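Local coordinates for hypothetical protein PA2201 (PDB 2FEF) that is of unknown function but probably acts as an immunity protein that neutralises a PoNe-type DNase toxin, at residues 85-90 and 101-106; 148-153 and 251-256; 10-15 and 108-113; 47-52 and 77-82. All blocks are in the same frame, centred on the assembly; numbering follows the deposited sequence.

Contact 1 of 4, residues 85-90 and 101-106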
loop_
_atom_site.group_PDB
_atom_site.type_symbol
_atom_site.label_atom_id
_atom_site.label_comp_id
_atom_site.label_asym_id
_atom_site.label_seq_id
_atom_site.Cartn_x
_atom_site.Cartn_y
_atom_site.Cartn_z
ATOM N N THR B 85 7.307 -1.880 13.561
ATOM C CA THR B 85 5.915 -2.286 13.842
ATOM C C THR B 85 5.780 -3.777 13.661
ATOM O O THR B 85 5.172 -4.442 14.475
ATOM C CB THR B 85 4.897 -1.482 13.007
ATOM O OG1 THR B 85 5.221 -0.088 13.114
ATOM C CG2 THR B 85 3.495 -1.716 13.514
ATOM N N LEU B 86 6.417 -4.328 12.638
ATOM C CA LEU B 86 6.415 -5.786 12.473
ATOM C C LEU B 86 6.968 -6.459 13.720
ATOM O O LEU B 86 6.399 -7.442 14.214
ATOM C CB LEU B 86 7.250 -6.190 11.238
ATOM C CG LEU B 86 6.958 -7.630 10.782
ATOM C CD1 LEU B 86 5.633 -7.767 10.052
ATOM C CD2 LEU B 86 8.113 -8.154 9.887
ATOM N N LEU B 87 8.089 -5.933 14.235
ATOM C CA LEU B 87 8.697 -6.517 15.447
ATOM C C LEU B 87 7.695 -6.475 16.609
ATOM O O LEU B 87 7.466 -7.474 17.281
ATOM C CB LEU B 87 10.005 -5.777 15.804
ATOM C CG LEU B 87 10.708 -6.297 17.086
ATOM C CD1 LEU B 87 10.954 -7.756 17.026
ATOM C CD2 LEU B 87 12.021 -5.535 17.240
ATOM N N LEU B 88 7.085 -5.319 16.819
ATOM C CA LEU B 88 6.072 -5.171 17.853
ATOM C C LEU B 88 4.928 -6.180 17.701
ATOM O O LEU B 88 4.560 -6.853 18.660
ATOM C CB LEU B 88 5.560 -3.711 17.872
ATOM C CG LEU B 88 4.467 -3.472 18.920
ATOM C CD1 LEU B 88 5.000 -3.694 20.357
ATOM C CD2 LEU B 88 3.878 -2.093 18.727
ATOM N N LYS B 89 4.361 -6.298 16.503
ATOM C CA LYS B 89 3.307 -7.280 16.287
ATOM C C LYS B 89 3.772 -8.709 16.608
ATOM O O LYS B 89 3.013 -9.531 17.145
ATOM C CB LYS B 89 2.858 -7.190 14.831
ATOM C CG LYS B 89 2.171 -5.858 14.539
ATOM C CD LYS B 89 0.757 -5.829 15.143
ATOM C CE LYS B 89 0.258 -4.393 15.198
ATOM N NZ LYS B 89 -1.081 -4.388 15.876
ATOM N N ALA B 90 5.022 -9.021 16.258
ATOM C CA ALA B 90 5.563 -10.353 16.528
ATOM C C ALA B 90 5.696 -10.610 18.058
ATOM O O ALA B 90 5.442 -11.711 18.539
ATOM C CB ALA B 90 6.911 -10.490 15.837
ATOM N N ARG B 101 14.415 -12.219 17.254
ATOM C CA ARG B 101 15.798 -11.771 16.912
ATOM C C ARG B 101 16.024 -11.704 15.387
ATOM O O ARG B 101 16.616 -10.747 14.875
ATOM C CB ARG B 101 16.847 -12.641 17.613
ATOM C CG ARG B 101 18.283 -12.051 17.531
ATOM C CD ARG B 101 19.277 -13.039 18.176
ATOM N NE ARG B 101 20.540 -12.385 18.529
ATOM C CZ ARG B 101 21.547 -12.205 17.670
ATOM N NH1 ARG B 101 21.456 -12.641 16.420
ATOM N NH2 ARG B 101 22.650 -11.587 18.066
ATOM N N SER B 102 15.485 -12.685 14.663
ATOM C CA SER B 102 15.563 -12.702 13.209
ATOM C C SER B 102 14.900 -11.477 12.575
ATOM O O SER B 102 15.350 -11.005 11.530
ATOM C CB SER B 102 14.963 -14.009 12.656
ATOM O OG SER B 102 13.542 -13.902 12.516
ATOM N N ILE B 103 13.846 -10.946 13.200
ATOM C CA ILE B 103 13.237 -9.699 12.758
ATOM C C ILE B 103 14.062 -8.508 13.183
ATOM O O ILE B 103 14.341 -7.635 12.374
ATOM C CB ILE B 103 11.766 -9.556 13.240
ATOM C CG1 ILE B 103 10.958 -10.772 12.757
ATOM C CG2 ILE B 103 11.120 -8.210 12.746
ATOM C CD1 ILE B 103 9.609 -10.991 13.513
ATOM N N TYR B 104 14.464 -8.493 14.448
ATOM C CA TYR B 104 15.232 -7.398 15.024
ATOM C C TYR B 104 16.520 -7.087 14.236
ATOM O O TYR B 104 16.865 -5.918 14.027
ATOM C CB TYR B 104 15.587 -7.696 16.500
ATOM C CG TYR B 104 16.432 -6.566 17.072
ATOM C CD1 TYR B 104 15.842 -5.350 17.497
ATOM C CD2 TYR B 104 17.820 -6.670 17.099
ATOM C CE1 TYR B 104 16.643 -4.284 17.949
ATOM C CE2 TYR B 104 18.626 -5.612 17.552
ATOM C CZ TYR B 104 18.038 -4.450 17.993
ATOM O OH TYR B 104 18.871 -3.456 18.440
ATOM N N LEU B 105 17.202 -8.116 13.757
ATOM C CA LEU B 105 18.448 -7.864 13.011
ATOM C C LEU B 105 18.176 -7.010 11.785
ATOM O O LEU B 105 18.983 -6.132 11.459
ATOM C CB LEU B 105 19.143 -9.160 12.600
ATOM C CG LEU B 105 19.731 -10.006 13.735
ATOM C CD1 LEU B 105 20.526 -11.131 13.113
ATOM C CD2 LEU B 105 20.603 -9.191 14.713
ATOM N N GLU B 106 17.032 -7.248 11.132
ATOM C CA GLU B 106 16.682 -6.472 9.924
ATOM C C GLU B 106 16.077 -5.131 10.237
ATOM O O GLU B 106 16.263 -4.158 9.478
ATOM C CB GLU B 106 15.745 -7.264 9.012
ATOM C CG GLU B 106 16.398 -8.530 8.443
ATOM C CD GLU B 106 17.649 -8.185 7.671
ATOM O OE1 GLU B 106 17.653 -7.138 6.981
ATOM O OE2 GLU B 106 18.623 -8.949 7.742
#
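I103 presents two separate branches to the helix formed by 85-90. Its delta methyl CD1 is the more tightly packed, lying 3.6 Å from A90 CB. Its branch methyl CG2, placed anti to the backbone N by the first torsion (chi1 to CG1 -56°), reaches the backbone itself, at 4.0 Å from L87 CA. That same methyl also borders L86, whose CD2 stands 4.1 Å from I103 CG2, the two side chains crossing at about a right angle. Next along each chain, L87 CD2 approaches Y104 at the ring edge, near the ring plane, with 3.8 Å between L87 CD2 and Y104 CD1. All five touching residues are buried, and W19 of helix 12-20 lies against both L86 and I103.

The other flanks are more open. K89, R101, S102, L105 and E106 are partly exposed and do not touch across the pair; K89 instead forms a salt bridge with D41, and R101 reaches the carbonyl oxygen of D160. The short segments run nearly antiparallel, at 166°, with axes 9.6 Å apart, as in a helical hairpin: helices 66-93 and 97-127 are joined by a brief turn. No hydrogen bond spans the contact, and the hydroxyl of Y104 bonds to L152 O instead. Cohesion therefore rests on apolar contact, aliphatic branches plus the edge of the Y104 ring, with the polar groups satisfied elsewhere.

Contact 2 of 4, residues 148-153 and 251-256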
loop_
_atom_site.group_PDB
_atom_site.type_symbol
_atom_site.label_atom_id
_atom_site.label_comp_id
_atom_site.label_asym_id
_atom_site.label_seq_id
_atom_site.Cartn_x
_atom_site.Cartn_y
_atom_site.Cartn_z
ATOM N N PHE B 148 10.683 4.562 18.929
ATOM C CA PHE B 148 11.513 3.713 18.037
ATOM C C PHE B 148 12.918 3.567 18.569
ATOM O O PHE B 148 13.574 2.525 18.356
ATOM C CB PHE B 148 11.602 4.312 16.598
ATOM C CG PHE B 148 10.286 4.331 15.884
ATOM C CD1 PHE B 148 9.763 3.172 15.333
ATOM C CD2 PHE B 148 9.583 5.539 15.725
ATOM C CE1 PHE B 148 8.524 3.181 14.639
ATOM C CE2 PHE B 148 8.332 5.583 15.009
ATOM C CZ PHE B 148 7.809 4.398 14.486
ATOM N N ALA B 149 13.430 4.624 19.217
ATOM C CA ALA B 149 14.795 4.539 19.781
ATOM C C ALA B 149 14.763 3.602 21.013
ATOM O O ALA B 149 15.667 2.772 21.211
ATOM C CB ALA B 149 15.325 5.919 20.160
ATOM N N LEU B 150 13.712 3.728 21.816
ATOM C CA LEU B 150 13.500 2.824 22.971
ATOM C C LEU B 150 13.475 1.378 22.467
ATOM O O LEU B 150 14.168 0.521 23.020
ATOM C CB LEU B 150 12.168 3.149 23.697
ATOM C CG LEU B 150 11.761 2.137 24.793
ATOM C CD1 LEU B 150 12.842 2.121 25.875
ATOM C CD2 LEU B 150 10.416 2.574 25.334
ATOM N N GLN B 151 12.675 1.108 21.423
ATOM C CA GLN B 151 12.592 -0.253 20.878
ATOM C C GLN B 151 13.980 -0.748 20.414
ATOM O O GLN B 151 14.376 -1.879 20.692
ATOM C CB GLN B 151 11.632 -0.315 19.659
ATOM C CG GLN B 151 11.406 -1.788 19.210
ATOM C CD GLN B 151 10.836 -1.905 17.821
ATOM O OE1 GLN B 151 11.543 -1.680 16.831
ATOM N NE2 GLN B 151 9.560 -2.288 17.733
ATOM N N LEU B 152 14.705 0.097 19.684
ATOM C CA LEU B 152 16.002 -0.333 19.136
ATOM C C LEU B 152 16.975 -0.723 20.249
ATOM O O LEU B 152 17.672 -1.748 20.132
ATOM C CB LEU B 152 16.610 0.765 18.253
ATOM C CG LEU B 152 15.937 0.829 16.879
ATOM C CD1 LEU B 152 16.411 2.182 16.220
ATOM C CD2 LEU B 152 16.298 -0.385 16.050
ATOM N N LEU B 153 17.040 0.072 21.314
ATOM C CA LEU B 153 18.006 -0.222 22.378
ATOM C C LEU B 153 17.483 -1.339 23.261
ATOM O O LEU B 153 18.202 -2.300 23.507
ATOM C CB LEU B 153 18.380 1.030 23.200
ATOM C CG LEU B 153 19.499 1.887 22.589
ATOM C CD1 LEU B 153 19.238 2.241 21.101
ATOM C CD2 LEU B 153 19.750 3.137 23.383
ATOM N N TYR B 251 3.421 2.336 17.262
ATOM C CA TYR B 251 4.162 1.743 16.136
ATOM C C TYR B 251 5.404 0.942 16.537
ATOM O O TYR B 251 5.987 0.249 15.671
ATOM C CB TYR B 251 4.551 2.811 15.072
ATOM C CG TYR B 251 3.353 3.409 14.383
ATOM C CD1 TYR B 251 2.839 2.811 13.225
ATOM C CD2 TYR B 251 2.717 4.569 14.895
ATOM C CE1 TYR B 251 1.733 3.355 12.567
ATOM C CE2 TYR B 251 1.569 5.101 14.258
ATOM C CZ TYR B 251 1.105 4.488 13.096
ATOM O OH TYR B 251 0.021 4.973 12.413
ATOM N N ALA B 252 5.862 1.045 17.798
ATOM C CA ALA B 252 7.109 0.352 18.177
ATOM C C ALA B 252 7.102 -0.216 19.599
ATOM O O ALA B 252 7.786 -1.183 19.876
ATOM C CB ALA B 252 8.320 1.261 18.001
ATOM N N TRP B 253 6.333 0.406 20.483
ATOM C CA TRP B 253 6.487 0.177 21.947
ATOM C C TRP B 253 5.226 -0.476 22.518
ATOM O O TRP B 253 5.281 -1.552 23.169
ATOM C CB TRP B 253 6.818 1.560 22.542
ATOM C CG TRP B 253 6.832 1.726 24.038
ATOM C CD1 TRP B 253 7.080 0.781 24.988
ATOM C CD2 TRP B 253 6.584 2.938 24.726
ATOM N NE1 TRP B 253 7.017 1.344 26.255
ATOM C CE2 TRP B 253 6.714 2.672 26.116
ATOM C CE3 TRP B 253 6.247 4.237 24.310
ATOM C CZ2 TRP B 253 6.520 3.659 27.082
ATOM C CZ3 TRP B 253 6.061 5.213 25.288
ATOM C CH2 TRP B 253 6.215 4.917 26.641
ATOM N N GLY B 254 4.084 0.151 22.235
ATOM C CA GLY B 254 2.761 -0.402 22.547
ATOM C C GLY B 254 2.559 -0.726 24.027
ATOM O O GLY B 254 2.779 0.114 24.913
ATOM N N TRP B 255 2.153 -1.967 24.270
ATOM C CA TRP B 255 1.791 -2.485 25.592
ATOM C C TRP B 255 2.991 -2.707 26.522
ATOM O O TRP B 255 2.837 -2.795 27.735
ATOM C CB TRP B 255 1.110 -3.827 25.328
ATOM C CG TRP B 255 0.565 -4.618 26.472
ATOM C CD1 TRP B 255 1.145 -5.680 27.089
ATOM C CD2 TRP B 255 -0.711 -4.442 27.068
ATOM N NE1 TRP B 255 0.309 -6.188 28.043
ATOM C CE2 TRP B 255 -0.854 -5.445 28.046
ATOM C CE3 TRP B 255 -1.763 -3.544 26.853
ATOM C CZ2 TRP B 255 -1.997 -5.556 28.836
ATOM C CZ3 TRP B 255 -2.908 -3.665 27.635
ATOM C CH2 TRP B 255 -3.013 -4.662 28.616
ATOM N N TRP B 256 4.183 -2.827 25.948
ATOM C CA TRP B 256 5.289 -3.490 26.637
ATOM C C TRP B 256 6.219 -2.580 27.407
ATOM O O TRP B 256 6.751 -1.631 26.871
ATOM C CB TRP B 256 6.096 -4.329 25.619
ATOM C CG TRP B 256 5.173 -5.315 24.981
ATOM C CD1 TRP B 256 4.698 -5.296 23.697
ATOM C CD2 TRP B 256 4.555 -6.416 25.630
ATOM N NE1 TRP B 256 3.814 -6.327 23.514
ATOM C CE2 TRP B 256 3.716 -7.041 24.682
ATOM C CE3 TRP B 256 4.621 -6.931 26.936
ATOM C CZ2 TRP B 256 2.951 -8.162 24.983
ATOM C CZ3 TRP B 256 3.854 -8.047 27.244
ATOM C CH2 TRP B 256 3.032 -8.655 26.271
#
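L150 sets a single methyl over the five-membered ring of W253. Its CG is anti to the backbone N (chi1 172°). The methyl, CD2, sits 3.6 Å from the centroid of that W253 ring, only 5° off its normal, which meets the definition of a CH-pi contact. The indole is held at its rim as well, since W253 NE1 bonds to Y230 OH.

Q151, extended beyond CG, carries its amide past A252: NE2 donates to A252 O at 3.0 Å, arriving in the carbonyl plane on a lone pair. The bond is bent, with 134° at the hydrogen, and A252 O lies tilted out of the amide plane of Q151; NE2 also donates to S84 O. A252 leads into a type II' beta turn, W253 to W256, closed by W256 N to W253 O. F148 comes to the loop obliquely, with CD1 3.6 Å from A252 CB and CZ 3.7 Å from Y251 CB. The Y251 ring leads away, and its hydroxyl bonds to D50 of the second subunit.

The loop between helices 238-243 and 258-267 is thus laid against helix 146-158. Helix 66-93 borders F148, helix 179-189 covers L150, and helix 97-127 meets Q151 through T107.

Contact 3 of 4, residues 10-15 and 108-113. With EDO (1,2-ethanediol), chain D.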
loop_
_atom_site.group_PDB
_atom_site.type_symbol
_atom_site.label_atom_id
_atom_site.label_comp_id
_atom_site.label_asym_id
_atom_site.label_seq_id
_atom_site.Cartn_x
_atom_site.Cartn_y
_atom_site.Cartn_z
ATOM N N ASN B 10 21.227 -4.323 5.434
ATOM C CA ASN B 10 19.975 -5.100 5.483
ATOM C C ASN B 10 19.977 -6.236 4.454
ATOM O O ASN B 10 20.624 -6.124 3.412
ATOM C CB ASN B 10 18.771 -4.194 5.230
ATOM C CG ASN B 10 18.453 -4.049 3.742
ATOM O OD1 ASN B 10 17.717 -4.849 3.167
ATOM N ND2 ASN B 10 18.978 -3.029 3.141
ATOM N N ARG B 11 19.253 -7.313 4.758
ATOM C CA ARG B 11 18.986 -8.375 3.790
ATOM C C ARG B 11 17.483 -8.645 3.789
ATOM O O ARG B 11 16.993 -9.759 4.078
ATOM C CB ARG B 11 19.805 -9.635 4.117
ATOM C CG ARG B 11 21.349 -9.460 4.024
ATOM C CD ARG B 11 21.847 -9.004 2.619
ATOM N NE ARG B 11 23.325 -8.846 2.568
ATOM C CZ ARG B 11 23.971 -7.679 2.668
ATOM N NH1 ARG B 11 23.293 -6.519 2.796
ATOM N NH2 ARG B 11 25.306 -7.664 2.631
ATOM N N LEU B 12 16.727 -7.593 3.488
ATOM C CA LEU B 12 15.289 -7.624 3.657
ATOM C C LEU B 12 14.624 -8.616 2.706
ATOM O O LEU B 12 13.668 -9.313 3.100
ATOM C CB LEU B 12 14.682 -6.206 3.466
ATOM C CG LEU B 12 13.138 -6.041 3.496
ATOM C CD1 LEU B 12 12.457 -6.519 4.800
ATOM C CD2 LEU B 12 12.770 -4.589 3.142
ATOM N N ALA B 13 15.070 -8.654 1.451
ATOM C CA ALA B 13 14.385 -9.514 0.464
ATOM C C ALA B 13 14.482 -10.994 0.872
ATOM O O ALA B 13 13.515 -11.737 0.706
ATOM C CB ALA B 13 14.901 -9.310 -0.948
ATOM N N GLU B 14 15.642 -11.402 1.379
ATOM C CA GLU B 14 15.811 -12.786 1.883
ATOM C C GLU B 14 14.981 -13.082 3.134
ATOM O O GLU B 14 14.542 -14.205 3.322
ATOM C CB GLU B 14 17.297 -13.134 2.127
ATOM C CG GLU B 14 18.044 -13.654 0.881
ATOM N N ALA B 15 14.779 -12.083 3.990
ATOM C CA ALA B 15 14.088 -12.284 5.271
ATOM C C ALA B 15 12.585 -12.439 5.066
ATOM O O ALA B 15 11.933 -13.228 5.772
ATOM C CB ALA B 15 14.393 -11.122 6.239
ATOM N N ALA B 108 16.940 -3.312 12.887
ATOM C CA ALA B 108 18.153 -2.543 13.163
ATOM C C ALA B 108 18.923 -2.185 11.881
ATOM O O ALA B 108 19.369 -1.035 11.726
ATOM C CB ALA B 108 19.047 -3.310 14.146
ATOM N N ALA B 109 19.062 -3.143 10.955
ATOM C CA ALA B 109 19.784 -2.889 9.690
ATOM C C ALA B 109 19.062 -1.837 8.874
ATOM O O ALA B 109 19.685 -0.981 8.303
ATOM C CB ALA B 109 19.896 -4.152 8.878
ATOM N N LEU B 110 17.735 -1.906 8.799
ATOM C CA LEU B 110 17.020 -0.929 7.991
ATOM C C LEU B 110 17.145 0.473 8.576
ATOM O O LEU B 110 17.293 1.427 7.810
ATOM C CB LEU B 110 15.552 -1.323 7.772
ATOM C CG LEU B 110 15.335 -2.488 6.797
ATOM C CD1 LEU B 110 13.892 -2.994 7.030
ATOM C CD2 LEU B 110 15.634 -2.075 5.310
ATOM N N TRP B 111 17.062 0.605 9.911
ATOM C CA TRP B 111 17.287 1.917 10.539
ATOM C C TRP B 111 18.694 2.502 10.254
ATOM O O TRP B 111 18.832 3.690 9.926
ATOM C CB TRP B 111 17.019 1.844 12.046
ATOM C CG TRP B 111 15.555 1.959 12.403
ATOM C CD1 TRP B 111 14.693 0.922 12.719
ATOM C CD2 TRP B 111 14.777 3.158 12.444
ATOM N NE1 TRP B 111 13.441 1.428 12.988
ATOM C CE2 TRP B 111 13.454 2.788 12.791
ATOM C CE3 TRP B 111 15.058 4.517 12.179
ATOM C CZ2 TRP B 111 12.421 3.740 12.941
ATOM C CZ3 TRP B 111 14.040 5.457 12.333
ATOM C CH2 TRP B 111 12.726 5.054 12.694
ATOM N N LEU B 112 19.713 1.650 10.377
ATOM C CA LEU B 112 21.098 2.008 10.086
ATOM C C LEU B 112 21.272 2.389 8.611
ATOM O O LEU B 112 21.844 3.444 8.320
ATOM C CB LEU B 112 21.997 0.816 10.401
ATOM C CG LEU B 112 23.489 1.040 10.250
ATOM C CD1 LEU B 112 23.917 2.201 11.153
ATOM C CD2 LEU B 112 24.211 -0.250 10.602
ATOM N N ASP B 113 20.778 1.541 7.694
ATOM C CA ASP B 113 20.799 1.871 6.235
ATOM C C ASP B 113 20.076 3.160 5.915
ATOM O O ASP B 113 20.574 3.988 5.129
ATOM C CB ASP B 113 20.240 0.718 5.375
ATOM C CG ASP B 113 21.126 -0.574 5.455
ATOM O OD1 ASP B 113 22.293 -0.530 5.907
ATOM O OD2 ASP B 113 20.657 -1.629 5.038
HETATM C C1 EDO D . 19.282 -2.664 -0.876
HETATM O O1 EDO D . 19.694 -3.257 0.366
HETATM C C2 EDO D . 19.254 -3.693 -2.007
HETATM O O2 EDO D . 20.444 -4.500 -1.937
#
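N10 and D113 meet with their side chains crossing at about a right angle, the amide plane turned 67° from the carboxylate plane. One oxygen, D113 OD2, accepts twice from the same asparagine. The backbone N of N10 approaches D113 OD2 on its syn side at 2.8 Å, while N10 ND2 comes to D113 OD2 from the anti side at 2.9 Å. Both bonds are fairly straight, and the carboxylate oxygen lies almost exactly in the amide plane of N10. The second oxygen, D113 OD1, takes the backbone N of D9, so the carboxylate grips two successive residues of the chain.

The amide's other end faces along the chain: N10 OD1 accepts from L12 N at 2.9 Å, in the carbonyl plane and on a lone pair, forming an Asx turn just where helix 12-20 begins, with R11 at its N-cap. Y58 OH also bonds to N10 OD1, and a 1,2-ethanediol, probably from the crystallisation liquor, accepts from ND2 through its O1.

Apolar atoms back this polar network. A109 CB presses on the N10 backbone, 3.5 Å from N10 CA, and the L110 side chain crosses that of N10 obliquely, its CD2 3.8 Å from N10 CG. Farther along, L110 CD1 touches L12 CD2 more loosely at 4.3 Å, while E106 on the same helix accepts from R11 N.

Contact 4 of 4, residues 47-52 and 77-82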
loop_
_atom_site.group_PDB
_atom_site.type_symbol
_atom_site.label_atom_id
_atom_site.label_comp_id
_atom_site.label_asym_id
_atom_site.label_seq_id
_atom_site.Cartn_x
_atom_site.Cartn_y
_atom_site.Cartn_z
ATOM N N ALA B 47 3.205 -7.000 3.383
ATOM C CA ALA B 47 2.925 -6.450 2.029
ATOM C C ALA B 47 3.600 -5.092 1.806
ATOM O O ALA B 47 4.136 -4.840 0.729
ATOM C CB ALA B 47 1.406 -6.350 1.756
ATOM N N ALA B 48 3.600 -4.234 2.819
ATOM C CA ALA B 48 4.267 -2.913 2.730
ATOM C C ALA B 48 5.794 -3.077 2.542
ATOM O O ALA B 48 6.431 -2.404 1.740
ATOM C CB ALA B 48 3.966 -2.093 4.006
ATOM N N LEU B 49 6.384 -3.959 3.322
ATOM C CA LEU B 49 7.822 -4.211 3.239
ATOM C C LEU B 49 8.147 -4.951 1.964
ATOM O O LEU B 49 9.194 -4.722 1.373
ATOM C CB LEU B 49 8.299 -5.025 4.465
ATOM C CG LEU B 49 8.307 -4.252 5.789
ATOM C CD1 LEU B 49 8.318 -5.187 6.968
ATOM C CD2 LEU B 49 9.515 -3.341 5.853
ATOM N N ASP B 50 7.255 -5.838 1.508
ATOM C CA ASP B 50 7.516 -6.521 0.240
ATOM C C ASP B 50 7.503 -5.509 -0.931
ATOM O O ASP B 50 8.373 -5.537 -1.828
ATOM C CB ASP B 50 6.491 -7.635 -0.004
ATOM C CG ASP B 50 6.935 -8.597 -1.081
ATOM O OD1 ASP B 50 7.034 -8.195 -2.262
ATOM O OD2 ASP B 50 7.140 -9.778 -0.756
ATOM N N ARG B 51 6.526 -4.611 -0.908
ATOM C CA ARG B 51 6.389 -3.536 -1.906
ATOM C C ARG B 51 7.652 -2.679 -1.940
ATOM O O ARG B 51 8.228 -2.375 -3.003
ATOM C CB ARG B 51 5.148 -2.679 -1.530
ATOM C CG ARG B 51 4.869 -1.455 -2.426
ATOM C CD ARG B 51 3.361 -1.217 -2.607
ATOM N NE ARG B 51 2.645 -2.497 -2.604
ATOM C CZ ARG B 51 2.437 -3.264 -3.676
ATOM N NH1 ARG B 51 2.832 -2.873 -4.870
ATOM N NH2 ARG B 51 1.799 -4.419 -3.544
ATOM N N PHE B 52 8.082 -2.271 -0.747
ATOM C CA PHE B 52 9.331 -1.518 -0.591
ATOM C C PHE B 52 10.540 -2.272 -1.186
ATOM O O PHE B 52 11.347 -1.699 -1.926
ATOM C CB PHE B 52 9.605 -1.228 0.895
ATOM C CG PHE B 52 10.951 -0.549 1.142
ATOM C CD1 PHE B 52 11.201 0.733 0.626
ATOM C CD2 PHE B 52 11.939 -1.194 1.880
ATOM C CE1 PHE B 52 12.436 1.361 0.863
ATOM C CE2 PHE B 52 13.155 -0.571 2.140
ATOM C CZ PHE B 52 13.417 0.692 1.623
ATOM N N GLY B 77 13.318 5.335 5.544
ATOM C CA GLY B 77 12.943 5.603 6.937
ATOM C C GLY B 77 11.549 5.082 7.264
ATOM O O GLY B 77 11.327 4.533 8.325
ATOM N N GLN B 78 10.622 5.230 6.326
ATOM C CA GLN B 78 9.273 4.662 6.524
ATOM C C GLN B 78 9.325 3.149 6.582
ATOM O O GLN B 78 8.636 2.544 7.403
ATOM C CB GLN B 78 8.277 5.140 5.474
ATOM C CG GLN B 78 6.790 4.721 5.891
ATOM C CD GLN B 78 5.721 5.581 5.256
ATOM O OE1 GLN B 78 5.973 6.369 4.293
ATOM N NE2 GLN B 78 4.511 5.459 5.785
ATOM N N ALA B 79 10.118 2.524 5.715
ATOM C CA ALA B 79 10.291 1.077 5.794
ATOM C C ALA B 79 10.863 0.613 7.137
ATOM O O ALA B 79 10.453 -0.428 7.673
ATOM C CB ALA B 79 11.223 0.599 4.660
ATOM N N ALA B 80 11.858 1.355 7.643
ATOM C CA ALA B 80 12.437 1.057 8.970
ATOM C C ALA B 80 11.354 1.108 10.054
ATOM O O ALA B 80 11.309 0.246 10.946
ATOM C CB ALA B 80 13.575 2.057 9.278
ATOM N N GLU B 81 10.465 2.094 9.985
ATOM C CA GLU B 81 9.316 2.133 10.936
ATOM C C GLU B 81 8.416 0.911 10.795
ATOM O O GLU B 81 7.950 0.357 11.769
ATOM C CB GLU B 81 8.456 3.410 10.736
ATOM C CG GLU B 81 9.166 4.734 11.066
ATOM C CD GLU B 81 8.211 5.954 11.107
ATOM O OE1 GLU B 81 6.971 5.794 11.115
ATOM O OE2 GLU B 81 8.736 7.084 11.114
ATOM N N ASN B 82 8.140 0.512 9.556
ATOM C CA ASN B 82 7.294 -0.666 9.326
ATOM C C ASN B 82 7.927 -1.934 9.873
ATOM O O ASN B 82 7.225 -2.843 10.378
ATOM C CB ASN B 82 7.032 -0.844 7.813
ATOM C CG ASN B 82 6.195 0.289 7.195
ATOM O OD1 ASN B 82 5.492 1.076 7.881
ATOM N ND2 ASN B 82 6.276 0.378 5.873
HETATM O O HOH W 1 7.656 0.204 3.480
#
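F52 lays one face of its ring over the methyl of A79. The CB of A79 is 3.5 Å from the F52 ring centroid and 17° off the ring normal, a CH-pi contact shifted somewhat toward the rim, where A79 CB is 3.4 Å from F52 CD2. With CG anti to the backbone N (chi1 175°), the phenyl group is directed at the facing helix. W76 meets the same ring edge-to-face, and L12 of helix 12-20 also packs on it.

One turn earlier, L49 slides past N82 in the opposite direction. Its CD2 lies 3.6 Å from A79 O and 4.0 Å from N82 CB, so a single methyl borders both the backbone and a side chain of the other helix. A48 closes the more exposed end of the contact, its CB 3.9 Å from N82 ND2. No direct hydrogen bond joins the two segments. A water links them instead, though weakly at both ends: it accepts from N82 ND2 and donates to A48 O.

The outward faces of these helices look to other copies of the protein. D50 bonds to Y251 of the third subunit, and E81 forms salt bridges with R54 and R59 of the second subunit. The two short segments are inclined at 148° with axes 9.9 Å apart, and the nearest backbones are those of L49 and A79. Small alanines facing larger side chains across an inclined, roughly antiparallel pair make this a plain helix-helix interface of an all-helical bundle, here shared by helices 35-54 and 66-93.

How the contacts relate
Contact 2 lies nearest the centre of the chain and contact 1 a little farther out; contacts 3 and 4 sit about 14 and 15 Å from it, measured between centres. Contacts 1, 2 and 3 are buried, contact 4 only partly. Helix 66-93 serves contacts 1 and 4, helix 97-127 contacts 1 and 3. Both antiparallel helix pairs lack direct hydrogen bonds, whereas the contacts involving loop residues, 2 and 3, use them to fix irregular backbone. Contact 1 meets contact 2 through T85 OG1 and Y251 O, and contact 3 along helix 97-127. L12 and F52 connect contacts 3 and 4. Contacts 2 and 4 both reach the second subunit.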